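Local coordinates for protein beta-galactosidase (Streptococcus pneumoniae, PDB 4CUA) that hydrolyses terminal beta-linked galactose from glycans and carries the calcium-containing, galactose-binding-like module described here, which probably binds carbohydrate, at residues P130-K135 with S149-E154; R74-L79 with V176-K181. One frame throughout, in Å; residues are numbered along the deposited sequence. Where two conformers were deposited one is given.

Contact 1: residues P130-K135 with S149-E154; sequences PVTNLK and SFDKVE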
# COMPACT_ATOMS: atom_id res chain seq x y z
N PRO A 130 9.18 5.48 10.28
CA PRO A 130 9.40 5.89 8.91
C PRO A 130 10.67 5.30 8.31
O PRO A 130 11.62 5.08 9.02
CB PRO A 130 9.52 7.39 8.97
CG PRO A 130 10.12 7.63 10.34
CD PRO A 130 9.52 6.59 11.23
N VAL A 131 10.63 4.97 7.02
CA VAL A 131 11.83 4.54 6.35
C VAL A 131 12.88 5.69 6.39
O VAL A 131 12.56 6.86 6.49
CB VAL A 131 11.53 4.03 4.93
CG1 VAL A 131 10.61 2.83 5.06
CG2 VAL A 131 11.05 5.14 4.00
N THR A 132 14.15 5.30 6.29
CA THR A 132 15.23 6.29 6.31
C THR A 132 15.95 6.40 4.97
O THR A 132 15.99 5.44 4.22
CB THR A 132 16.24 5.93 7.42
OG1 THR A 132 16.72 4.60 7.30
CG2 THR A 132 15.59 6.04 8.74
N ASN A 133 16.49 7.56 4.70
CA ASN A 133 17.18 7.87 3.48
C ASN A 133 16.38 7.50 2.24
O ASN A 133 16.82 6.85 1.29
CB ASN A 133 18.55 7.18 3.49
CG ASN A 133 19.50 7.81 4.51
OD1 ASN A 133 19.81 8.98 4.41
ND2 ASN A 133 19.83 7.06 5.50
N LEU A 134 15.16 7.96 2.30
CA LEU A 134 14.25 7.84 1.19
C LEU A 134 14.76 8.53 -0.05
O LEU A 134 15.13 9.71 -0.02
CB LEU A 134 12.88 8.42 1.55
CG LEU A 134 11.81 8.25 0.44
CD1 LEU A 134 11.42 6.82 0.13
CD2 LEU A 134 10.57 9.07 0.90
N LYS A 135 14.68 7.82 -1.15
CA LYS A 135 14.84 8.39 -2.45
C LYS A 135 13.48 8.21 -3.14
O LYS A 135 12.98 7.10 -3.17
CB LYS A 135 15.93 7.71 -3.27
CG LYS A 135 17.31 7.69 -2.62
CD LYS A 135 18.37 7.23 -3.61
CE LYS A 135 19.77 7.41 -3.02
NZ LYS A 135 20.02 6.40 -1.97
N SER A 149 13.04 4.13 -2.95
CA SER A 149 14.04 3.28 -2.35
C SER A 149 14.48 3.92 -1.03
O SER A 149 14.33 5.13 -0.86
CB SER A 149 15.22 3.02 -3.29
OG SER A 149 15.93 4.19 -3.59
N PHE A 150 14.91 3.07 -0.14
CA PHE A 150 15.21 3.46 1.23
C PHE A 150 16.10 2.42 1.86
O PHE A 150 16.39 1.33 1.33
CB PHE A 150 13.89 3.69 2.04
CG PHE A 150 12.86 2.64 1.83
CD1 PHE A 150 12.91 1.47 2.51
CD2 PHE A 150 11.82 2.85 0.90
CE1 PHE A 150 11.97 0.45 2.31
CE2 PHE A 150 10.89 1.84 0.68
CZ PHE A 150 10.97 0.66 1.36
N ASP A 151 16.65 2.76 3.03
CA ASP A 151 17.49 1.82 3.72
C ASP A 151 16.77 0.49 3.99
O ASP A 151 15.63 0.46 4.44
CB ASP A 151 17.97 2.40 5.05
CG ASP A 151 18.90 3.59 4.89
OD1 ASP A 151 19.65 3.73 3.87
OD2 ASP A 151 18.85 4.46 5.80
N LYS A 152 17.41 -0.63 3.75
CA LYS A 152 16.87 -1.89 4.01
C LYS A 152 16.40 -2.10 5.45
O LYS A 152 17.13 -1.72 6.40
CB LYS A 152 17.94 -2.90 3.64
CG LYS A 152 17.64 -4.32 3.85
CD LYS A 152 18.89 -5.07 3.32
CE LYS A 152 20.23 -4.60 3.94
NZ LYS A 152 21.50 -5.25 3.42
N VAL A 153 15.18 -2.62 5.62
CA VAL A 153 14.59 -3.03 6.89
C VAL A 153 14.05 -4.45 6.80
O VAL A 153 13.57 -4.90 5.73
CB VAL A 153 13.45 -2.07 7.34
CG1 VAL A 153 13.97 -0.71 7.66
CG2 VAL A 153 12.36 -1.94 6.29
N GLU A 154 14.09 -5.18 7.90
CA GLU A 154 13.50 -6.49 8.03
C GLU A 154 12.17 -6.35 8.77
O GLU A 154 12.10 -6.01 9.96
CB GLU A 154 14.42 -7.42 8.78
CG GLU A 154 14.00 -8.87 8.74
CD GLU A 154 15.05 -9.80 9.32
OE1 GLU A 154 16.16 -9.31 9.67
OE2 GLU A 154 14.76 -11.02 9.41
O HOH W 1 14.34 2.47 5.97
O HOH W 2 18.55 4.81 0.90
O HOH W 3 18.30 3.83 -1.79
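The first torsions place OG1 of Thr132 between its backbone N and carbonyl carbon (chi1 54°) and CG of Asp151 anti to its own carbonyl carbon (chi1 -66°). The two side chains cross at about a right angle, and Thr132 OG1 donates a short hydrogen bond of 2.6 Å to Asp151 OD2, arriving on the anti side of that oxygen and somewhat out of the carboxylate plane. The same oxygen accepts a second bond through its syn lone pair, from Asn133 ND2 at 2.8 Å; this bond is nearly straight and lies in the amide plane, although amide and carboxylate planes are 62° apart. Two donors thus grip OD2 and would favour a charged carboxylate. Water 2, held by Asn133 O, makes only a weak bond to Asp151 OD1. Backbone bonds add to this. Asp151 N reaches Thr132 O at 3.0 Å, and Lys135 and Ser149 form a single antiparallel hydrogen-bonded pair, with Lys135 N 2.7 Å from Ser149 O. Beyond it, water 3 joins Lys135 NZ to Ser149 OG.

The apolar part centres on Phe150. Val131 CG1 sits over one ring face in a CH-pi contact, 3.9 Å from the centroid, whereas Leu134 CD1 comes to the ring edge, 4.1 Å from Phe150 CD2. Val131 CB also closes to 3.6 Å from Phe150 CG, making the valine the closer of the two.

The loop that follows strand 128-130 is thereby fastened, at the surface of the module, to strand 145-155. Val131 and Leu134 pack on Ile97 of strand 94-100, to which Val131 is also backbone-bonded, while strand 145-155 pairs antiparallel with strand 70-83 through Phe150 with Asp77 and Val153 with Val76.

Contact 2: residues R74-L79 with V176-K181; sequences RSVDNL and VQIFAK. With EDO (1,2-ethanediol), chain I.
Asn78 meets Phe179 with the whole of its side-chain amide, binding both the N-H and the C=O of that one residue. Its OD1 accepts from Phe179 N at 2.9 Å and its ND2 donates to Phe179 O at 2.8 Å, each bond on a lone pair in the carbonyl plane. The other N-H of ND2 runs almost straight to Asp77 OD1, 2.9 Å away, so the amide is held against rotation. OD1 also reaches the Phe179 ring edge, 3.6 Å from CD2.

The tightly packed part is apolar. Ile178 CG2 lies 3.8 Å from Val76 CG1, and Ile178 CG1 lies 3.7 Å from Leu79 CD1, so one branch of the isoleucine meets the valine and the other the leucine. CG2 also approaches the buried Asn78 O, which has no hydrogen-bond partner in the model.

By contrast, the polar side of the contact is bridged by water. Water 5 links Asn78 OD1 to Gln177 O, water 4 lies among Ser75 O, Asp77 N and Phe179 O, and an ethanediol, probably from the crystallisation liquor, accepts hydrogen bonds from Ser75 N on O1 and from Arg74 NH1 on O2.

Ile158 and Phe65 pack on Ile178 as well, giving the apolar core between strands that is expected of the beta-sandwich of a galactose-binding-like domain.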
# COMPACT_ATOMS: atom_id res chain seq x y z
N ARG A 74 10.30 -9.90 5.69
CA ARG A 74 11.15 -9.73 4.52
C ARG A 74 12.07 -8.57 4.67
O ARG A 74 11.77 -7.59 5.37
CB ARG A 74 10.26 -9.45 3.27
CG ARG A 74 9.30 -10.55 2.94
CD ARG A 74 9.70 -11.34 1.73
NE ARG A 74 8.79 -12.39 1.39
CZ ARG A 74 9.26 -13.52 0.82
NH1 ARG A 74 10.58 -13.59 0.62
NH2 ARG A 74 8.48 -14.49 0.52
N SER A 75 13.19 -8.63 3.96
CA SER A 75 14.14 -7.53 3.85
C SER A 75 13.77 -6.60 2.69
O SER A 75 13.83 -6.96 1.52
CB SER A 75 15.56 -8.07 3.61
OG SER A 75 16.42 -6.96 3.43
N VAL A 76 13.33 -5.39 3.02
CA VAL A 76 12.73 -4.47 2.07
C VAL A 76 13.49 -3.18 1.95
O VAL A 76 13.74 -2.46 2.94
CB VAL A 76 11.25 -4.14 2.48
CG1 VAL A 76 10.64 -3.19 1.46
CG2 VAL A 76 10.46 -5.41 2.69
N ASP A 77 13.78 -2.78 0.73
CA ASP A 77 14.44 -1.54 0.47
C ASP A 77 13.86 -0.67 -0.67
O ASP A 77 14.43 0.28 -1.14
CB ASP A 77 15.98 -1.76 0.29
CG ASP A 77 16.35 -2.34 -1.06
OD1 ASP A 77 15.43 -2.69 -1.86
OD2 ASP A 77 17.57 -2.49 -1.34
N ASN A 78 12.62 -1.01 -1.08
CA ASN A 78 12.02 -0.42 -2.23
C ASN A 78 10.49 -0.58 -2.13
O ASN A 78 9.99 -1.44 -1.45
CB ASN A 78 12.52 -1.12 -3.55
CG ASN A 78 12.12 -2.53 -3.63
OD1 ASN A 78 11.06 -2.88 -4.22
ND2 ASN A 78 12.90 -3.42 -3.04
N LEU A 79 9.85 0.29 -2.90
CA LEU A 79 8.42 0.27 -3.14
C LEU A 79 8.15 0.98 -4.40
O LEU A 79 8.70 2.01 -4.66
CB LEU A 79 7.73 1.03 -2.01
CG LEU A 79 6.20 1.21 -2.13
CD1 LEU A 79 5.42 -0.10 -2.12
CD2 LEU A 79 5.67 2.23 -1.09
N VAL A 176 0.81 -1.72 -6.56
CA VAL A 176 2.10 -1.52 -5.93
C VAL A 176 2.96 -2.72 -6.26
O VAL A 176 2.42 -3.79 -6.56
CB VAL A 176 2.02 -1.35 -4.42
CG1 VAL A 176 1.06 -0.21 -4.07
CG2 VAL A 176 1.62 -2.65 -3.72
N GLN A 177 4.28 -2.53 -6.24
CA GLN A 177 5.21 -3.66 -6.38
C GLN A 177 6.39 -3.46 -5.41
O GLN A 177 6.93 -2.36 -5.29
CB GLN A 177 5.72 -3.77 -7.82
CG GLN A 177 4.56 -3.99 -8.78
CD GLN A 177 5.05 -4.16 -10.24
OE1 GLN A 177 6.01 -3.56 -10.68
NE2 GLN A 177 4.35 -4.97 -10.95
N ILE A 178 6.74 -4.55 -4.74
CA ILE A 178 7.88 -4.58 -3.83
C ILE A 178 8.74 -5.78 -4.25
O ILE A 178 8.18 -6.87 -4.47
CB ILE A 178 7.43 -4.74 -2.37
CG1 ILE A 178 6.52 -3.58 -1.98
CG2 ILE A 178 8.63 -4.66 -1.42
CD1 ILE A 178 5.86 -3.82 -0.63
N PHE A 179 10.06 -5.55 -4.33
CA PHE A 179 10.99 -6.63 -4.77
C PHE A 179 12.01 -7.01 -3.70
O PHE A 179 12.52 -6.17 -2.97
CB PHE A 179 11.69 -6.22 -6.05
CG PHE A 179 10.75 -5.87 -7.15
CD1 PHE A 179 10.21 -6.86 -7.94
CD2 PHE A 179 10.32 -4.56 -7.34
CE1 PHE A 179 9.32 -6.54 -8.94
CE2 PHE A 179 9.42 -4.24 -8.36
CZ PHE A 179 8.91 -5.25 -9.15
N ALA A 180 12.29 -8.29 -3.67
CA ALA A 180 13.43 -8.82 -2.91
C ALA A 180 14.72 -8.43 -3.60
O ALA A 180 14.75 -8.18 -4.80
CB ALA A 180 13.35 -10.34 -2.90
N LYS A 181 15.80 -8.45 -2.81
CA LYS A 181 17.15 -8.23 -3.32
C LYS A 181 17.82 -9.55 -3.60
O LYS A 181 17.28 -10.38 -4.30
CB LYS A 181 18.00 -7.44 -2.32
C1 EDO I . 14.31 -11.56 2.51
O1 EDO I . 13.85 -11.37 3.84
C2 EDO I . 13.43 -12.47 1.74
O2 EDO I . 12.92 -11.69 0.66
O HOH W 4 14.06 -5.56 -0.77
O HOH W 5 9.85 -1.28 -6.03

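After strands 19-22, 49-50 and 58-67 the chain forms strand 70-83, whose residues 74-79 meet their partner in contact 2 only about a hundred residues later. In between come strands 94-100 and 128-130, then the 130-135 loop, and only 13 residues separate this loop from its partner 149-154, so contact 1 closes a short loop that lies wholly within the long one closed by contact 2. The two do not cross. They meet through the neighbouring strands 70-83 and 145-155, joined by probable backbone hydrogen bonds such as Val153 O to Val76 N. Together they tie the 130-135 loop, through this sheet, to the C-terminal tail.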